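PDB 3FIQ: odorant-binding protein 1F from Rattus norvegicus, which binds a wide variety of chemical odorants in the nasal epithelium as a small, secreted member of the lipocalin family. Local coordinates for residues Asp6-Pro9 with Ser10-Asn13; Asp123-Lys126 with Ala127-Gln130; Ile141-Glu144 with Asn145-His148. One frame throughout, in Å; residues are numbered along the deposited sequence.

Contact 1 (Asp6-Pro9 with Ser10-Asn13); sequences DISP and SEVN. With EDO (1,2-ethanediol), chain D.
Ser8 and Glu11 reach for each other's backbone N-H groups. The side chain of Glu11 runs back along the chain, extended beyond CG, and brings OE1 to Ser8 N at 2.9 Å. This N-H meets OE1 on its anti side and 26° out of the carboxylate plane. In return Ser8 OG, held between its own backbone N and carbonyl carbon (chi1 72°), accepts from Glu11 N at 3.1 Å. The hydroxyl also lies over the aliphatic part of the glutamate, with OG 3.3 Å from Glu11 CG, and gives a weak, long bond to OE1. These reciprocal bonds make a capping box, with Ser8 as N-cap of the short helix 9-12 that precedes the first barrel strand, 14-23, of this lipocalin. A water donates to Glu11 OE1, while OE2 forms a salt bridge with Lys93; the carboxylate is thus held at both oxygens, and the lysine probably steadies its negative charge. Next to the box along the chain, Ile7 and Val12 cross at about a right angle. Val12 CG1 fits against the branch point of Ile7, 3.6 Å from CB, and is almost as near to CD1. Ile7 also rests on Val90 and Lys93 of strand 85-93, which sets its side of this buried pair against the barrel. Val12 N closes the first helical turn on Ser8 O at 3.1 Å. One residue on, Asn13 N bonds to Pro9 O at 2.9 Å, while Asn13 OD1 turns to Cys44 N. An ethanediol molecule, probably from the crystallisation liquor, donates from O1 to Ser10 O.

Contact 2 (Asp123-Lys126 with Ala127-Gln130); sequences DLNK and AQKQ
Asn125 and Gln128 exchange hydrogen bonds between side chain and backbone. Asn125 OD1 accepts from Gln128 N at 2.8 Å, the donor tilted a little from the carbonyl plane. Gln128 OE1 takes the N-H of Asn125 at 2.9 Å in a nearly straight bond (167° at the hydrogen). The two side chains cross at about a right angle, yet their amide planes lie only 21° apart and stack, with Asn125 ND2 3.5 Å from Gln128 CD. Asn125 chi1 of 67° sets its amide between backbone N and carbonyl carbon, turned to the start of the helix; the glutamine, extended beyond CG, reaches back to meet it. Lys129 N to Asn125 O, 3.0 Å, and Gln130 N to Lys126 O begin the regular helical bonding. On the buried side Leu124 CD2 packs 3.5 Å from Gln128 OE1, and its CB touches Lys129 CG. A water that also donates to Asp123 O gives Gln128 OE1 its second hydrogen bond. Leu124 itself rests on Tyr20 and Ile97 of the barrel. With Asn125 as N-cap, this is a capping box, here opening helix 126-138, the helix that follows the eight-stranded barrel in lipocalins.

Contact 3 (Ile141-Glu144 with Asn145-His148); sequences IPNE and NTQH
Pro142 and Asn145 meet across a short 3-10 turn that joins the loop after helix 126-138 to strand 147-148, the short strand that pairs with strand 14-23 of the lipocalin barrel. Pro142 O accepts from Asn145 N at 3.1 Å, and the donor stands well above the carbonyl plane, 54° out of it. The pyrrolidine ring crosses the side chain of Asn145 at a slant, with ND2 3.8 Å from Pro142 CG. That amide nitrogen bonds to Ala23 O, tying the turn to the end of strand 14-23, and the proline in turn rests on Asp24. At Asn143 the backbone oxygen has two donors from one residue, Thr146, arriving from the same face of its plane. The hydroxyl OG1 gives the shorter bond, 2.7 Å, and lies nearer the plane, while Thr146 N, at 3.1 Å, sits above it. Thr146 OG1 lies beside its own backbone N and anti to the carbonyl carbon (chi1 -63°), which lets both groups grip one acceptor. The side chains of Asn143 and Thr146 run side by side, and a water bridges them by donating to Asn143 OD1 and Thr146 OG1. Asn143 ND2 bonds to Arg133 O, anchoring the turn to helix 126-138. Glu144 lies alongside Asn145, its carboxylate turned 68° from the amide plane, and a water donating to Glu144 OE2 and Asn145 OD1 links their ends. A further water joins Glu144 O to Thr146 O. Beyond the turn Gln147 folds back on the chain, its OE1 held by Arg36. Gln147 NE2 donates to Asn145 O at 3.1 Å; the oxygen lies close to the amide plane of Gln147, but the N-H comes from above the carbonyl plane of Asn145.

Overall arrangement
From the N terminus, contact 1 closes the loop into helix 9-12, just ahead of strand 14-23, and brings that entry against strand 85-93. The chain then runs through the antiparallel strands of the barrel before contact 2 starts helix 126-138 after strand 111-119, over strands 14-23 and 97-105. Contact 3 follows that helix and turns the chain into strand 147-148, which pairs with strand 14-23. The three stand in series, none nested or crossed. Contacts 1 and 3 lie on opposite sides of the chain's centre, their centres 27 Å apart; contacts 2 and 3 approach to about 6 Å between nearest atoms without touching.

Contact 1 (Asp6-Pro9 with Ser10-Asn13)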
loop_
_atom_site.group_PDB
_atom_site.type_symbol
_atom_site.label_atom_id
_atom_site.label_comp_id
_atom_site.label_asym_id
_atom_site.label_seq_id
_atom_site.Cartn_x
_atom_site.Cartn_y
_atom_site.Cartn_z
ATOM N N ASP A 6 -1.538 -0.396 -15.619
ATOM C CA ASP A 6 -2.721 0.425 -15.363
ATOM C C ASP A 6 -3.737 -0.401 -14.561
ATOM O O ASP A 6 -3.699 -1.605 -14.572
ATOM C CB ASP A 6 -3.378 0.894 -16.670
ATOM C CG ASP A 6 -2.491 1.831 -17.482
ATOM O OD1 ASP A 6 -2.013 2.853 -16.955
ATOM O OD2 ASP A 6 -2.299 1.553 -18.687
ATOM N N ILE A 7 -4.620 0.271 -13.847
ATOM C CA ILE A 7 -5.754 -0.398 -13.209
ATOM C C ILE A 7 -7.068 0.249 -13.627
ATOM O O ILE A 7 -7.165 1.465 -13.880
ATOM C CB ILE A 7 -5.666 -0.345 -11.660
ATOM C CG1 ILE A 7 -5.301 1.055 -11.210
ATOM C CG2 ILE A 7 -4.708 -1.331 -11.199
ATOM C CD1 ILE A 7 -5.063 1.171 -9.713
ATOM N N SER A 8 -8.087 -0.593 -13.683
ATOM C CA SER A 8 -9.404 -0.151 -14.083
ATOM C C SER A 8 -10.332 -0.164 -12.925
ATOM O O SER A 8 -10.119 -0.805 -11.936
ATOM C CB SER A 8 -9.935 -1.073 -15.162
ATOM O OG SER A 8 -10.256 -2.281 -14.612
ATOM N N PRO A 9 -11.406 0.568 -13.016
ATOM C CA PRO A 9 -12.372 0.477 -11.942
ATOM C C PRO A 9 -12.851 -0.928 -11.639
ATOM O O PRO A 9 -13.064 -1.302 -10.460
ATOM C CB PRO A 9 -13.522 1.337 -12.401
ATOM C CG PRO A 9 -12.927 2.203 -13.507
ATOM C CD PRO A 9 -11.737 1.580 -14.039
ATOM N N SER A 10 -13.151 -1.700 -12.682
ATOM C CA SER A 10 -13.610 -3.058 -12.470
ATOM C C SER A 10 -12.570 -3.864 -11.710
ATOM O O SER A 10 -12.924 -4.714 -10.865
ATOM C CB SER A 10 -13.822 -3.749 -13.833
ATOM O OG SER A 10 -14.950 -3.193 -14.488
ATOM N N GLU A 11 -11.288 -3.639 -11.977
ATOM C CA GLU A 11 -10.222 -4.354 -11.271
ATOM C C GLU A 11 -10.133 -3.977 -9.797
ATOM O O GLU A 11 -10.000 -4.840 -8.895
ATOM C CB GLU A 11 -8.863 -4.128 -11.913
ATOM C CG GLU A 11 -8.691 -4.903 -13.242
ATOM C CD GLU A 11 -7.524 -4.477 -14.070
ATOM O OE1 GLU A 11 -7.067 -3.339 -13.994
ATOM O OE2 GLU A 11 -7.067 -5.294 -14.881
ATOM N N VAL A 12 -10.240 -2.690 -9.541
ATOM C CA VAL A 12 -9.949 -2.257 -8.174
ATOM C C VAL A 12 -11.130 -2.008 -7.236
ATOM O O VAL A 12 -10.943 -2.117 -6.034
ATOM C CB VAL A 12 -9.028 -1.045 -8.133
ATOM C CG1 VAL A 12 -7.797 -1.246 -8.935
ATOM C CG2 VAL A 12 -9.714 0.059 -8.611
ATOM N N ASN A 13 -12.330 -1.730 -7.712
ATOM C CA ASN A 13 -13.375 -1.265 -6.869
ATOM C C ASN A 13 -13.843 -2.353 -5.921
ATOM O O ASN A 13 -14.198 -3.441 -6.338
ATOM C CB ASN A 13 -14.523 -0.714 -7.692
ATOM C CG ASN A 13 -14.208 0.650 -8.260
ATOM O OD1 ASN A 13 -13.102 1.113 -8.190
ATOM N ND2 ASN A 13 -15.169 1.219 -8.929
HETATM C C1 EDO D . -12.779 -7.747 -12.125
HETATM O O1 EDO D . -12.768 -7.578 -10.692
HETATM C C2 EDO D . -11.564 -8.514 -12.591
HETATM O O2 EDO D . -10.401 -8.299 -11.773
HETATM O O HOH W 1 -6.431 -2.586 -16.482
#

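Contact 2 (Asp123-Lys126 with Ala127-Gln130)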
loop_
_atom_site.group_PDB
_atom_site.type_symbol
_atom_site.label_atom_id
_atom_site.label_comp_id
_atom_site.label_asym_id
_atom_site.label_seq_id
_atom_site.Cartn_x
_atom_site.Cartn_y
_atom_site.Cartn_z
ATOM N N ASP A 123 -3.808 -14.522 2.353
ATOM C CA ASP A 123 -2.396 -14.965 2.210
ATOM C C ASP A 123 -1.809 -14.781 0.824
ATOM O O ASP A 123 -2.521 -14.866 -0.154
ATOM C CB ASP A 123 -2.242 -16.461 2.563
ATOM C CG ASP A 123 -3.315 -17.371 1.915
ATOM O OD1 ASP A 123 -3.303 -17.629 0.673
ATOM O OD2 ASP A 123 -4.161 -17.893 2.690
ATOM N N LEU A 124 -0.496 -14.583 0.754
ATOM C CA LEU A 124 0.283 -14.853 -0.445
ATOM C C LEU A 124 0.660 -16.319 -0.500
ATOM O O LEU A 124 0.913 -16.986 0.533
ATOM C CB LEU A 124 1.578 -14.023 -0.454
ATOM C CG LEU A 124 1.369 -12.508 -0.578
ATOM C CD1 LEU A 124 2.765 -11.822 -0.621
ATOM C CD2 LEU A 124 0.529 -12.168 -1.812
ATOM N N ASN A 125 0.817 -16.835 -1.724
ATOM C CA ASN A 125 1.413 -18.145 -1.885
ATOM C C ASN A 125 2.968 -18.039 -1.864
ATOM O O ASN A 125 3.540 -16.954 -1.796
ATOM C CB ASN A 125 0.805 -18.848 -3.129
ATOM C CG ASN A 125 1.179 -18.179 -4.443
ATOM O OD1 ASN A 125 2.313 -17.780 -4.653
ATOM N ND2 ASN A 125 0.217 -18.089 -5.353
ATOM N N LYS A 126 3.643 -19.189 -1.920
ATOM C CA LYS A 126 5.071 -19.172 -1.733
ATOM C C LYS A 126 5.745 -18.428 -2.881
ATOM O O LYS A 126 6.688 -17.685 -2.674
ATOM C CB LYS A 126 5.642 -20.624 -1.592
ATOM C CG LYS A 126 7.159 -20.635 -1.450
ATOM C CD LYS A 126 7.741 -22.059 -1.214
ATOM C CE LYS A 126 7.335 -23.058 -2.292
ATOM N NZ LYS A 126 7.806 -22.638 -3.645
ATOM N N ALA A 127 5.280 -18.652 -4.098
ATOM C CA ALA A 127 5.792 -17.965 -5.244
ATOM C C ALA A 127 5.657 -16.421 -5.132
ATOM O O ALA A 127 6.572 -15.665 -5.506
ATOM C CB ALA A 127 5.101 -18.469 -6.491
ATOM N N GLN A 128 4.507 -15.970 -4.657
ATOM C CA GLN A 128 4.291 -14.559 -4.508
ATOM C C GLN A 128 5.186 -13.953 -3.403
ATOM O O GLN A 128 5.653 -12.830 -3.549
ATOM C CB GLN A 128 2.812 -14.279 -4.257
ATOM C CG GLN A 128 1.920 -14.629 -5.393
ATOM C CD GLN A 128 0.485 -14.620 -5.005
ATOM O OE1 GLN A 128 0.144 -14.956 -3.878
ATOM N NE2 GLN A 128 -0.381 -14.209 -5.938
ATOM N N LYS A 129 5.453 -14.688 -2.357
ATOM C CA LYS A 129 6.364 -14.253 -1.316
ATOM C C LYS A 129 7.759 -14.064 -1.865
ATOM O O LYS A 129 8.438 -13.121 -1.503
ATOM C CB LYS A 129 6.352 -15.254 -0.152
ATOM C CG LYS A 129 5.067 -15.208 0.591
ATOM C CD LYS A 129 5.112 -16.041 1.850
ATOM C CE LYS A 129 3.778 -16.040 2.592
ATOM N NZ LYS A 129 3.809 -17.150 3.626
ATOM N N GLN A 130 8.176 -14.981 -2.723
ATOM C CA GLN A 130 9.523 -14.881 -3.304
ATOM C C GLN A 130 9.592 -13.748 -4.275
ATOM O O GLN A 130 10.604 -13.024 -4.307
ATOM C CB GLN A 130 9.937 -16.175 -3.977
ATOM C CG GLN A 130 10.194 -17.235 -2.996
ATOM C CD GLN A 130 11.480 -17.022 -2.174
ATOM O OE1 GLN A 130 11.438 -16.574 -1.007
ATOM N NE2 GLN A 130 12.629 -17.367 -2.767
HETATM O O HOH W 2 -2.431 -15.638 -3.004
#

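Contact 3 (Ile141-Glu144 with Asn145-His148)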
loop_
_atom_site.group_PDB
_atom_site.type_symbol
_atom_site.label_atom_id
_atom_site.label_comp_id
_atom_site.label_asym_id
_atom_site.label_seq_id
_atom_site.Cartn_x
_atom_site.Cartn_y
_atom_site.Cartn_z
ATOM N N ILE A 141 15.104 -2.079 -0.943
ATOM C CA ILE A 141 14.344 -2.121 0.284
ATOM C C ILE A 141 14.719 -3.398 1.044
ATOM O O ILE A 141 14.687 -4.474 0.451
ATOM C CB ILE A 141 12.829 -2.142 0.023
ATOM C CG1 ILE A 141 12.344 -0.820 -0.604
ATOM C CG2 ILE A 141 12.122 -2.414 1.332
ATOM C CD1 ILE A 141 10.944 -0.920 -1.245
ATOM N N PRO A 142 15.198 -3.283 2.301
ATOM C CA PRO A 142 15.636 -4.448 3.062
ATOM C C PRO A 142 14.504 -5.385 3.382
ATOM O O PRO A 142 13.515 -4.982 3.982
ATOM C CB PRO A 142 16.264 -3.824 4.350
ATOM C CG PRO A 142 16.536 -2.427 4.012
ATOM C CD PRO A 142 15.406 -2.058 3.091
ATOM N N ASN A 143 14.618 -6.669 3.020
ATOM C CA ASN A 143 13.543 -7.624 3.333
ATOM C C ASN A 143 13.361 -7.887 4.798
ATOM O O ASN A 143 12.277 -8.343 5.226
ATOM C CB ASN A 143 13.789 -8.951 2.595
ATOM C CG ASN A 143 13.289 -8.913 1.201
ATOM O OD1 ASN A 143 12.108 -8.595 0.965
ATOM N ND2 ASN A 143 14.162 -9.200 0.254
ATOM N N GLU A 144 14.387 -7.583 5.610
ATOM C CA GLU A 144 14.239 -7.859 7.030
ATOM C C GLU A 144 13.330 -6.830 7.667
ATOM O O GLU A 144 12.963 -6.991 8.814
ATOM C CB GLU A 144 15.568 -7.872 7.751
ATOM C CG GLU A 144 16.259 -6.590 7.703
ATOM C CD GLU A 144 17.280 -6.463 6.582
ATOM O OE1 GLU A 144 17.159 -7.137 5.464
ATOM O OE2 GLU A 144 18.226 -5.627 6.852
ATOM N N ASN A 145 12.951 -5.776 6.916
ATOM C CA ASN A 145 11.953 -4.844 7.432
ATOM C C ASN A 145 10.520 -5.199 7.164
ATOM O O ASN A 145 9.618 -4.428 7.463
ATOM C CB ASN A 145 12.222 -3.438 6.929
ATOM C CG ASN A 145 13.562 -2.895 7.365
ATOM O OD1 ASN A 145 14.209 -3.436 8.224
ATOM N ND2 ASN A 145 13.956 -1.803 6.756
ATOM N N THR A 146 10.299 -6.374 6.597
ATOM C CA THR A 146 8.965 -6.762 6.183
ATOM C C THR A 146 8.000 -6.932 7.334
ATOM O O THR A 146 8.342 -7.547 8.337
ATOM C CB THR A 146 9.012 -8.099 5.483
ATOM O OG1 THR A 146 9.800 -7.969 4.285
ATOM C CG2 THR A 146 7.640 -8.589 5.037
ATOM N N GLN A 147 6.808 -6.329 7.194
ATOM C CA GLN A 147 5.747 -6.423 8.203
ATOM C C GLN A 147 4.572 -7.187 7.630
ATOM O O GLN A 147 4.080 -6.881 6.563
ATOM C CB GLN A 147 5.227 -4.985 8.488
ATOM C CG GLN A 147 6.280 -4.004 8.857
ATOM C CD GLN A 147 6.934 -4.255 10.220
ATOM O OE1 GLN A 147 6.247 -4.404 11.211
ATOM N NE2 GLN A 147 8.301 -4.309 10.250
ATOM N N HIS A 148 4.154 -8.243 8.324
ATOM C CA HIS A 148 2.967 -9.001 8.031
ATOM C C HIS A 148 1.862 -8.414 8.856
ATOM O O HIS A 148 1.910 -8.454 10.086
ATOM C CB HIS A 148 3.215 -10.420 8.455
ATOM C CG HIS A 148 2.115 -11.379 8.147
ATOM N ND1 HIS A 148 1.871 -12.466 8.953
ATOM C CD2 HIS A 148 1.260 -11.481 7.102
ATOM C CE1 HIS A 148 0.874 -13.176 8.448
ATOM N NE2 HIS A 148 0.509 -12.625 7.292
HETATM O O HOH W 3 9.668 -9.527 1.859
HETATM O O HOH W 4 10.546 -8.548 9.531
HETATM O O HOH W 5 17.245 -3.001 8.298
#